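Long-range contacts in amino acid adenylation domain-containing protein (Bacillus stratosphericus LAMA 585, PDB 6ULY), which selects a keto acid and activates it as an acyl adenylate for nonribosomal depsipeptide synthesis: residues 173-178 with 189-194; 333-338 with 416-421. All coordinates share one frame; numbering follows the deposited sequence.

How the interactions relate
The two contacts come one after the other along the chain and lie close in space, their centres about 8 Å apart. Interaction 1 pairs strands 173-178 and 188-192 of a mixed sheet, and interaction 2 reaches the same sheet through strand 420-421, the neighbour of 188-192 on its other side. The backbone meets at Glu190 O, which probably accepts from Lys419 N. A second tie, the probable hydrogen bond from His191 NE2 to Ser334 O, joins the hairpin to the loop 333-338, whose Ser334 N donates to a phosphate oxygen of the adenylate. Segments distant in sequence thus converge beside the bound intermediate, with the side chain of Ile177 about 7 Å from it.

Interaction 1: residues 173-178 with 189-194; sequences SVFFIL and VEHSHR
The His193 ring takes Val174 over one face: CB stands 3.8 Å above the ring plane, over its centre, and CG2 makes a CH-pi contact 3.8 Å from the ring centroid. Chi1 of -57° puts His193 CG anti to the carbonyl carbon, and the ring it carries lies against Val174, while His193 ND1 bonds to Leu18 N. The Phe176 ring meets Val189 O near its plane at one edge and lies alongside the Glu190 side chain, Phe176 CE1 reaching Glu190 CD at 3.5 Å. Glu190 puts CG anti to its backbone N (chi1 179°) and continues extended to the hydroxyl of Ser173. There Ser173 OG donates to Glu190 OE1 over 2.6 Å, from above the carboxylate plane; Lys419 NZ also bonds to this hydroxyl. On the other face of the sheet, His191 CB covers one face of the Phe175 ring, and Ile177 CG2 sits at the edges of both the Phe175 and His191 rings and packs 3.6 Å from Val189 CB.

Ile177 N donates to Val189 O and Val189 N to Ile177 O, both at 2.8 Å, the mark of an antiparallel hydrogen-bonded pair. Phe176 and Glu190 form the non-hydrogen-bonded pair beside it. Ser192 then N-caps helix 193-207. This is the antiparallel hairpin that, in adenylation domains of the ANL superfamily, carries the glycine- and serine/threonine-rich phosphate-binding loop at its turn.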
ATOM      1  N   SER A 173      -1.323  -6.005  26.614  1.00 36.14           N
ATOM      2  CA  SER A 173      -0.658  -5.103  25.683  1.00 39.98           C
ATOM      3  C   SER A 173       0.109  -4.035  26.452  1.00 42.76           C
ATOM      4  O   SER A 173      -0.429  -3.407  27.368  1.00 39.56           O
ATOM      5  CB  SER A 173      -1.683  -4.453  24.760  1.00 39.63           C
ATOM      6  OG  SER A 173      -2.304  -5.419  23.934  1.00 43.84           O
ATOM      7  N   VAL A 174       1.368  -3.822  26.078  1.00 40.81           N
ATOM      8  CA  VAL A 174       2.231  -2.883  26.783  1.00 38.89           C
ATOM      9  C   VAL A 174       2.385  -1.572  26.018  1.00 42.96           C
ATOM     10  O   VAL A 174       2.470  -0.509  26.634  1.00 39.59           O
ATOM     11  CB  VAL A 174       3.605  -3.527  27.077  1.00 37.79           C
ATOM     12  CG1 VAL A 174       4.372  -3.793  25.786  1.00 40.15           C
ATOM     13  CG2 VAL A 174       4.414  -2.650  28.038  1.00 45.83           C
ATOM     14  N   PHE A 175       2.422  -1.618  24.686  1.00 37.99           N
ATOM     15  CA  PHE A 175       2.371  -0.391  23.899  1.00 38.56           C
ATOM     16  C   PHE A 175       2.046  -0.714  22.448  1.00 44.66           C
ATOM     17  O   PHE A 175       2.225  -1.842  21.982  1.00 40.96           O
ATOM     18  CB  PHE A 175       3.687   0.405  23.980  1.00 35.42           C
ATOM     19  CG  PHE A 175       4.878  -0.299  23.382  1.00 36.70           C
ATOM     20  CD1 PHE A 175       5.106  -0.276  22.015  1.00 41.01           C
ATOM     21  CD2 PHE A 175       5.788  -0.952  24.191  1.00 39.51           C
ATOM     22  CE1 PHE A 175       6.204  -0.918  21.467  1.00 35.62           C
ATOM     23  CE2 PHE A 175       6.886  -1.595  23.651  1.00 36.77           C
ATOM     24  CZ  PHE A 175       7.095  -1.573  22.285  1.00 35.76           C
ATOM     25  N   PHE A 176       1.547   0.303  21.751  1.00 39.55           N
ATOM     26  CA  PHE A 176       1.461   0.317  20.302  1.00 39.38           C
ATOM     27  C   PHE A 176       2.680   1.025  19.720  1.00 41.34           C
ATOM     28  O   PHE A 176       3.283   1.889  20.359  1.00 37.94           O
ATOM     29  CB  PHE A 176       0.199   1.044  19.833  1.00 39.61           C
ATOM     30  CG  PHE A 176      -1.079   0.392  20.260  1.00 39.31           C
ATOM     31  CD1 PHE A 176      -1.526  -0.760  19.637  1.00 42.18           C
ATOM     32  CD2 PHE A 176      -1.850   0.945  21.267  1.00 35.38           C
ATOM     33  CE1 PHE A 176      -2.711  -1.357  20.020  1.00 44.23           C
ATOM     34  CE2 PHE A 176      -3.033   0.356  21.656  1.00 42.26           C
ATOM     35  CZ  PHE A 176      -3.467  -0.801  21.029  1.00 44.76           C
ATOM     36  N   ILE A 177       3.031   0.666  18.490  1.00 42.20           N
ATOM     37  CA  ILE A 177       4.078   1.373  17.762  1.00 42.01           C
ATOM     38  C   ILE A 177       3.725   1.355  16.283  1.00 46.53           C
ATOM     39  O   ILE A 177       3.266   0.340  15.749  1.00 42.88           O
ATOM     40  CB  ILE A 177       5.479   0.777  18.026  1.00 43.51           C
ATOM     41  CG1 ILE A 177       6.545   1.576  17.267  1.00 42.55           C
ATOM     42  CG2 ILE A 177       5.537  -0.685  17.637  1.00 37.48           C
ATOM     43  CD1 ILE A 177       7.956   1.412  17.825  1.00 39.12           C
ATOM     44  N   LEU A 178       3.931   2.492  15.630  1.00 48.83           N
ATOM     45  CA  LEU A 178       3.532   2.672  14.246  1.00 44.99           C
ATOM     46  C   LEU A 178       4.679   2.329  13.307  1.00 48.72           C
ATOM     47  O   LEU A 178       5.844   2.610  13.601  1.00 46.47           O
ATOM     48  CB  LEU A 178       3.066   4.109  14.018  1.00 44.65           C
ATOM     49  CG  LEU A 178       1.564   4.355  14.201  1.00 54.48           C
ATOM     50  CD1 LEU A 178       0.985   3.636  15.409  1.00 48.95           C
ATOM     51  CD2 LEU A 178       1.307   5.850  14.316  1.00 49.57           C
ATOM     52  N   VAL A 189       1.326  -1.596  15.372  1.00 41.28           N
ATOM     53  CA  VAL A 189       1.893  -2.808  15.952  1.00 39.70           C
ATOM     54  C   VAL A 189       1.572  -2.833  17.440  1.00 41.70           C
ATOM     55  O   VAL A 189       1.974  -1.937  18.190  1.00 38.81           O
ATOM     56  CB  VAL A 189       3.405  -2.875  15.697  1.00 40.35           C
ATOM     57  CG1 VAL A 189       4.028  -4.094  16.373  1.00 41.77           C
ATOM     58  CG2 VAL A 189       3.681  -2.896  14.188  1.00 34.59           C
ATOM     59  N   GLU A 190       0.839  -3.857  17.871  1.00 40.13           N
ATOM     60  CA  GLU A 190       0.438  -4.007  19.265  1.00 38.55           C
ATOM     61  C   GLU A 190       1.293  -5.088  19.917  1.00 39.89           C
ATOM     62  O   GLU A 190       1.298  -6.237  19.467  1.00 42.80           O
ATOM     63  CB  GLU A 190      -1.048  -4.354  19.370  1.00 41.28           C
ATOM     64  CG  GLU A 190      -1.535  -4.550  20.801  1.00 40.85           C
ATOM     65  CD  GLU A 190      -3.041  -4.712  20.899  1.00 45.12           C
ATOM     66  OE1 GLU A 190      -3.599  -4.368  21.962  1.00 45.22           O
ATOM     67  OE2 GLU A 190      -3.667  -5.179  19.921  1.00 49.00           O
ATOM     68  N   HIS A 191       2.010  -4.718  20.976  1.00 41.50           N
ATOM     69  CA  HIS A 191       2.919  -5.622  21.660  1.00 40.31           C
ATOM     70  C   HIS A 191       2.446  -5.881  23.080  1.00 40.79           C
ATOM     71  O   HIS A 191       1.677  -5.109  23.657  1.00 47.63           O
ATOM     72  CB  HIS A 191       4.344  -5.059  21.694  1.00 41.03           C
ATOM     73  CG  HIS A 191       5.162  -5.423  20.495  1.00 41.41           C
ATOM     74  ND1 HIS A 191       5.604  -6.706  20.259  1.00 40.58           N
ATOM     75  CD2 HIS A 191       5.623  -4.670  19.469  1.00 40.31           C
ATOM     76  CE1 HIS A 191       6.296  -6.731  19.134  1.00 39.18           C
ATOM     77  NE2 HIS A 191       6.324  -5.508  18.636  1.00 41.13           N
ATOM     78  N   SER A 192       2.928  -6.982  23.638  1.00 37.90           N
ATOM     79  CA  SER A 192       2.662  -7.351  25.016  1.00 42.87           C
ATOM     80  C   SER A 192       3.955  -7.287  25.818  1.00 36.15           C
ATOM     81  O   SER A 192       5.055  -7.197  25.264  1.00 36.45           O
ATOM     82  CB  SER A 192       2.057  -8.756  25.087  1.00 38.56           C
ATOM     83  OG  SER A 192       3.046  -9.726  24.784  1.00 39.01           O
ATOM     84  N   HIS A 193       3.816  -7.337  27.144  1.00 39.86           N
ATOM     85  CA  HIS A 193       4.999  -7.439  27.993  1.00 41.33           C
ATOM     86  C   HIS A 193       5.833  -8.656  27.613  1.00 43.40           C
ATOM     87  O   HIS A 193       7.069  -8.596  27.600  1.00 44.48           O
ATOM     88  CB  HIS A 193       4.597  -7.526  29.468  1.00 39.64           C
ATOM     89  CG  HIS A 193       3.769  -6.376  29.950  1.00 42.96           C
ATOM     90  ND1 HIS A 193       4.315  -5.275  30.576  1.00 39.60           N
ATOM     91  CD2 HIS A 193       2.432  -6.167  29.920  1.00 44.77           C
ATOM     92  CE1 HIS A 193       3.351  -4.431  30.896  1.00 40.27           C
ATOM     93  NE2 HIS A 193       2.197  -4.950  30.513  1.00 42.05           N
ATOM     94  N   ARG A 194       5.167  -9.771  27.294  1.00 42.90           N
ATOM     95  CA  ARG A 194       5.871 -11.020  27.024  1.00 43.57           C
ATOM     96  C   ARG A 194       6.713 -10.920  25.758  1.00 35.28           C
ATOM     97  O   ARG A 194       7.882 -11.323  25.746  1.00 43.09           O
ATOM     98  CB  ARG A 194       4.864 -12.168  26.909  1.00 45.67           C
ATOM     99  CG  ARG A 194       5.502 -13.549  26.881  1.00 50.29           C
ATOM    100  CD  ARG A 194       4.491 -14.651  26.601  1.00 52.54           C
ATOM    101  NE  ARG A 194       3.411 -14.699  27.585  1.00 56.06           N
ATOM    102  CZ  ARG A 194       3.509 -15.260  28.787  1.00 59.85           C
ATOM    103  NH1 ARG A 194       4.647 -15.821  29.178  1.00 64.17           N
ATOM    104  NH2 ARG A 194       2.465 -15.254  29.607  1.00 56.61           N
TER

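Interaction 2: residues 333-338 with 416-421; sequences MSEISS and TTMKGY. With QA7 (5'-O-{(S)-hydroxy[(4-methyl-2-oxopentanoyl)oxy]phosphoryl}adenosine), chain C.
Tyr421 OH meets Glu335 OE2 at 2.6 Å on the anti side of the carboxylate, the less usual approach, only 17° out of its plane. The carboxylate stands steeply to the phenol ring (planes 78° apart), with OE2 at the ring's edge. The bend at chi2 of Glu335 (90°) turns CD to this position. Ser334 OG, from the same loop, also donates to Glu335 OE1, over 3.1 Å and from well above the plane. Met418 runs side by side with Glu335, its CE 3.6 Å from Glu335 CG and also over the centre of one face of the Tyr421 ring.

Two carbonyls of the loop are also held: Met418 N donates to Glu335 O at 2.7 Å, and the Thr416 hydroxyl, OG1, to Ile336 O at 3.0 Å from above the carbonyl plane. Within 333-338, Ser337 and Ser338 both face Met333 in a G1 beta bulge, and Met333 O accepts from Ile336 N and Ser338 N on opposite faces.

Ser334 N donates to the adenylate phosphate oxygen O29 of QA7 at 2.9 Å. The bonds from Tyr421 OH, Met418 N and Thr416 OG1 therefore probably help set the loop that presents this N-H to the phosphate.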
ATOM      1  N   MET A 333      12.572  -5.869  13.302  1.00 35.46           N
ATOM      2  CA  MET A 333      11.376  -5.166  12.870  1.00 40.41           C
ATOM      3  C   MET A 333      10.560  -4.813  14.100  1.00 36.67           C
ATOM      4  O   MET A 333      10.628  -5.497  15.123  1.00 36.51           O
ATOM      5  CB  MET A 333      10.516  -6.006  11.909  1.00 38.11           C
ATOM      6  CG  MET A 333      11.282  -6.707  10.797  1.00 39.58           C
ATOM      7  SD  MET A 333      10.223  -7.765   9.776  1.00 41.12           S
ATOM      8  CE  MET A 333       9.101  -6.544   9.087  1.00 31.52           C
ATOM      9  N   SER A 334       9.775  -3.743  13.987  1.00 40.85           N
ATOM     10  CA  SER A 334       8.870  -3.397  15.075  1.00 38.46           C
ATOM     11  C   SER A 334       7.950  -4.568  15.402  1.00 39.87           C
ATOM     12  O   SER A 334       7.634  -4.807  16.574  1.00 38.64           O
ATOM     13  CB  SER A 334       8.061  -2.154  14.707  1.00 34.46           C
ATOM     14  OG  SER A 334       7.141  -2.447  13.675  1.00 55.69           O
ATOM     15  N   GLU A 335       7.534  -5.326  14.379  1.00 38.38           N
ATOM     16  CA  GLU A 335       6.610  -6.439  14.587  1.00 36.88           C
ATOM     17  C   GLU A 335       7.223  -7.572  15.399  1.00 36.65           C
ATOM     18  O   GLU A 335       6.479  -8.411  15.920  1.00 38.85           O
ATOM     19  CB  GLU A 335       6.129  -6.999  13.243  1.00 38.58           C
ATOM     20  CG  GLU A 335       5.220  -6.071  12.462  1.00 39.33           C
ATOM     21  CD  GLU A 335       5.975  -5.150  11.526  1.00 38.00           C
ATOM     22  OE1 GLU A 335       7.176  -4.894  11.767  1.00 41.10           O
ATOM     23  OE2 GLU A 335       5.365  -4.683  10.544  1.00 38.92           O
ATOM     24  N   ILE A 336       8.550  -7.621  15.514  1.00 40.77           N
ATOM     25  CA  ILE A 336       9.219  -8.684  16.259  1.00 36.59           C
ATOM     26  C   ILE A 336      10.050  -8.078  17.387  1.00 40.58           C
ATOM     27  O   ILE A 336      11.034  -8.675  17.842  1.00 37.49           O
ATOM     28  CB  ILE A 336      10.075  -9.555  15.320  1.00 38.65           C
ATOM     29  CG1 ILE A 336      11.123  -8.708  14.594  1.00 39.37           C
ATOM     30  CG2 ILE A 336       9.187 -10.269  14.286  1.00 40.24           C
ATOM     31  CD1 ILE A 336      11.965  -9.488  13.610  1.00 33.10           C
ATOM     32  N   SER A 337       9.654  -6.884  17.845  1.00 38.62           N
ATOM     33  CA  SER A 337      10.201  -6.250  19.046  1.00 41.82           C
ATOM     34  C   SER A 337      11.660  -5.823  18.889  1.00 39.61           C
ATOM     35  O   SER A 337      12.416  -5.829  19.863  1.00 40.77           O
ATOM     36  CB  SER A 337      10.063  -7.166  20.267  1.00 43.84           C
ATOM     37  OG  SER A 337       8.703  -7.448  20.536  1.00 43.66           O
ATOM     38  N   SER A 338      12.050  -5.433  17.674  1.00 36.61           N
ATOM     39  CA  SER A 338      13.373  -4.888  17.363  1.00 41.80           C
ATOM     40  C   SER A 338      14.298  -6.008  16.889  1.00 40.42           C
ATOM     41  O   SER A 338      13.865  -6.888  16.135  1.00 38.90           O
ATOM     42  CB  SER A 338      13.963  -4.103  18.554  1.00 36.78           C
ATOM     43  OG  SER A 338      14.658  -4.913  19.491  1.00 41.27           O
ATOM     44  N   THR A 416       8.892 -13.186  20.353  1.00 38.70           N
ATOM     45  CA  THR A 416       8.975 -11.732  20.329  1.00 35.56           C
ATOM     46  C   THR A 416       7.967 -11.101  19.380  1.00 41.28           C
ATOM     47  O   THR A 416       7.953  -9.874  19.237  1.00 36.74           O
ATOM     48  CB  THR A 416      10.386 -11.287  19.929  1.00 37.56           C
ATOM     49  OG1 THR A 416      10.586 -11.524  18.532  1.00 39.23           O
ATOM     50  CG2 THR A 416      11.442 -12.045  20.713  1.00 38.22           C
ATOM     51  N   THR A 417       7.129 -11.906  18.734  1.00 40.98           N
ATOM     52  CA  THR A 417       6.228 -11.389  17.714  1.00 36.29           C
ATOM     53  C   THR A 417       5.085 -10.605  18.349  1.00 38.31           C
ATOM     54  O   THR A 417       4.574 -10.963  19.413  1.00 39.96           O
ATOM     55  CB  THR A 417       5.678 -12.540  16.869  1.00 43.81           C
ATOM     56  OG1 THR A 417       6.757 -13.189  16.182  1.00 45.38           O
ATOM     57  CG2 THR A 417       4.683 -12.032  15.847  1.00 38.00           C
ATOM     58  N   MET A 418       4.695  -9.521  17.684  1.00 38.09           N
ATOM     59  CA  MET A 418       3.574  -8.704  18.125  1.00 38.57           C
ATOM     60  C   MET A 418       2.301  -9.537  18.249  1.00 44.46           C
ATOM     61  O   MET A 418       2.174 -10.622  17.676  1.00 39.68           O
ATOM     62  CB  MET A 418       3.327  -7.574  17.124  1.00 40.23           C
ATOM     63  CG  MET A 418       3.054  -8.084  15.715  1.00 41.11           C
ATOM     64  SD  MET A 418       2.360  -6.848  14.601  1.00 37.59           S
ATOM     65  CE  MET A 418       2.159  -7.825  13.119  1.00 48.26           C
ATOM     66  N   LYS A 419       1.332  -8.996  18.995  1.00 42.56           N
ATOM     67  CA  LYS A 419      -0.013  -9.554  18.949  1.00 40.45           C
ATOM     68  C   LYS A 419      -0.612  -9.422  17.555  1.00 43.72           C
ATOM     69  O   LYS A 419      -1.440 -10.247  17.151  1.00 45.33           O
ATOM     70  CB  LYS A 419      -0.928  -8.857  19.956  1.00 42.23           C
ATOM     71  CG  LYS A 419      -0.574  -9.059  21.412  1.00 43.47           C
ATOM     72  CD  LYS A 419      -1.712  -8.559  22.288  1.00 44.88           C
ATOM     73  CE  LYS A 419      -1.359  -8.605  23.759  1.00 41.49           C
ATOM     74  NZ  LYS A 419      -2.497  -8.157  24.609  1.00 46.16           N
ATOM     75  N   GLY A 420      -0.217  -8.389  16.817  1.00 45.35           N
ATOM     76  CA  GLY A 420      -0.749  -8.135  15.495  1.00 39.55           C
ATOM     77  C   GLY A 420      -0.999  -6.660  15.265  1.00 45.11           C
ATOM     78  O   GLY A 420      -0.895  -5.851  16.197  1.00 44.85           O
ATOM     79  N   TYR A 421      -1.301  -6.297  14.023  1.00 33.93           N
ATOM     80  CA  TYR A 421      -1.699  -4.932  13.721  1.00 38.41           C
ATOM     81  C   TYR A 421      -3.084  -4.662  14.294  1.00 43.24           C
ATOM     82  O   TYR A 421      -4.002  -5.476  14.160  1.00 40.58           O
ATOM     83  CB  TYR A 421      -1.701  -4.693  12.214  1.00 36.44           C
ATOM     84  CG  TYR A 421      -0.387  -4.986  11.532  1.00 38.78           C
ATOM     85  CD1 TYR A 421       0.761  -4.267  11.850  1.00 40.08           C
ATOM     86  CD2 TYR A 421      -0.296  -5.971  10.556  1.00 42.08           C
ATOM     87  CE1 TYR A 421       1.961  -4.529  11.223  1.00 38.49           C
ATOM     88  CE2 TYR A 421       0.899  -6.238   9.923  1.00 41.51           C
ATOM     89  CZ  TYR A 421       2.024  -5.517  10.260  1.00 43.20           C
ATOM     90  OH  TYR A 421       3.213  -5.785   9.628  1.00 42.69           O
TER
HETATM   91  C01 QA7 C 701      18.060  -3.602  14.559  1.00 44.33           C
HETATM   92  C02 QA7 C 701      16.976  -2.597  14.664  1.00 40.95           C
HETATM   93  C03 QA7 C 701      16.351  -2.648  16.031  1.00 43.30           C
HETATM   94  C04 QA7 C 701      16.098  -2.844  13.480  1.00 43.01           C
HETATM   95  C05 QA7 C 701      14.618  -2.746  13.670  1.00 44.10           C
HETATM   96  C06 QA7 C 701      13.820  -1.886  12.746  1.00 42.01           C
HETATM   97  C10 QA7 C 701      12.145  -2.914   9.883  1.00 43.28           C
HETATM   98  C11 QA7 C 701      12.615  -3.045   8.597  1.00 47.53           C
HETATM   99  C12 QA7 C 701      12.930  -4.572   8.301  1.00 49.13           C
HETATM  100  C13 QA7 C 701      13.817  -4.535   7.459  1.00 49.35           C
HETATM  101  C14 QA7 C 701      14.652  -3.135   7.689  1.00 50.13           C
HETATM  102  C16 QA7 C 701      16.119  -3.480   9.531  1.00 47.33           C
HETATM  103  C18 QA7 C 701      17.936  -4.025   8.558  1.00 44.48           C
HETATM  104  C19 QA7 C 701      19.217  -4.391   8.157  1.00 39.75           C
HETATM  105  C21 QA7 C 701      18.582  -4.309   6.019  1.00 45.70           C
HETATM  106  C23 QA7 C 701      17.024  -3.811   7.615  1.00 44.86           C
HETATM  107  N15 QA7 C 701      15.900  -3.459   8.252  1.00 45.42           N
HETATM  108  N17 QA7 C 701      17.356  -3.824   9.739  1.00 46.52           N
HETATM  109  N20 QA7 C 701      19.486  -4.525   6.904  1.00 47.49           N
HETATM  110  N22 QA7 C 701      17.386  -3.962   6.331  1.00 47.65           N
HETATM  111  N24 QA7 C 701      20.194  -4.632   9.129  1.00 43.04           N
HETATM  112  O07 QA7 C 701      12.471  -1.847  12.779  1.00 48.97           O
HETATM  113  O09 QA7 C 701      11.817  -1.611  10.190  1.00 48.93           O
HETATM  114  O25 QA7 C 701      13.964  -2.415   8.453  1.00 45.76           O
HETATM  115  O26 QA7 C 701      13.380  -4.425   6.090  1.00 51.27           O
HETATM  116  O27 QA7 C 701      11.768  -5.435   7.892  1.00 49.27           O
HETATM  117  O28 QA7 C 701      11.364   0.117  11.970  1.00 59.20           O
HETATM  118  O29 QA7 C 701      10.212  -1.796  11.940  1.00 42.14           O
HETATM  119  O30 QA7 C 701      14.377  -1.253  11.998  1.00 45.83           O
HETATM  120  O31 QA7 C 701      14.114  -3.356  14.483  1.00 46.39           O
HETATM  121  P08 QA7 C 701      11.481  -1.264  11.686  1.00 53.97           P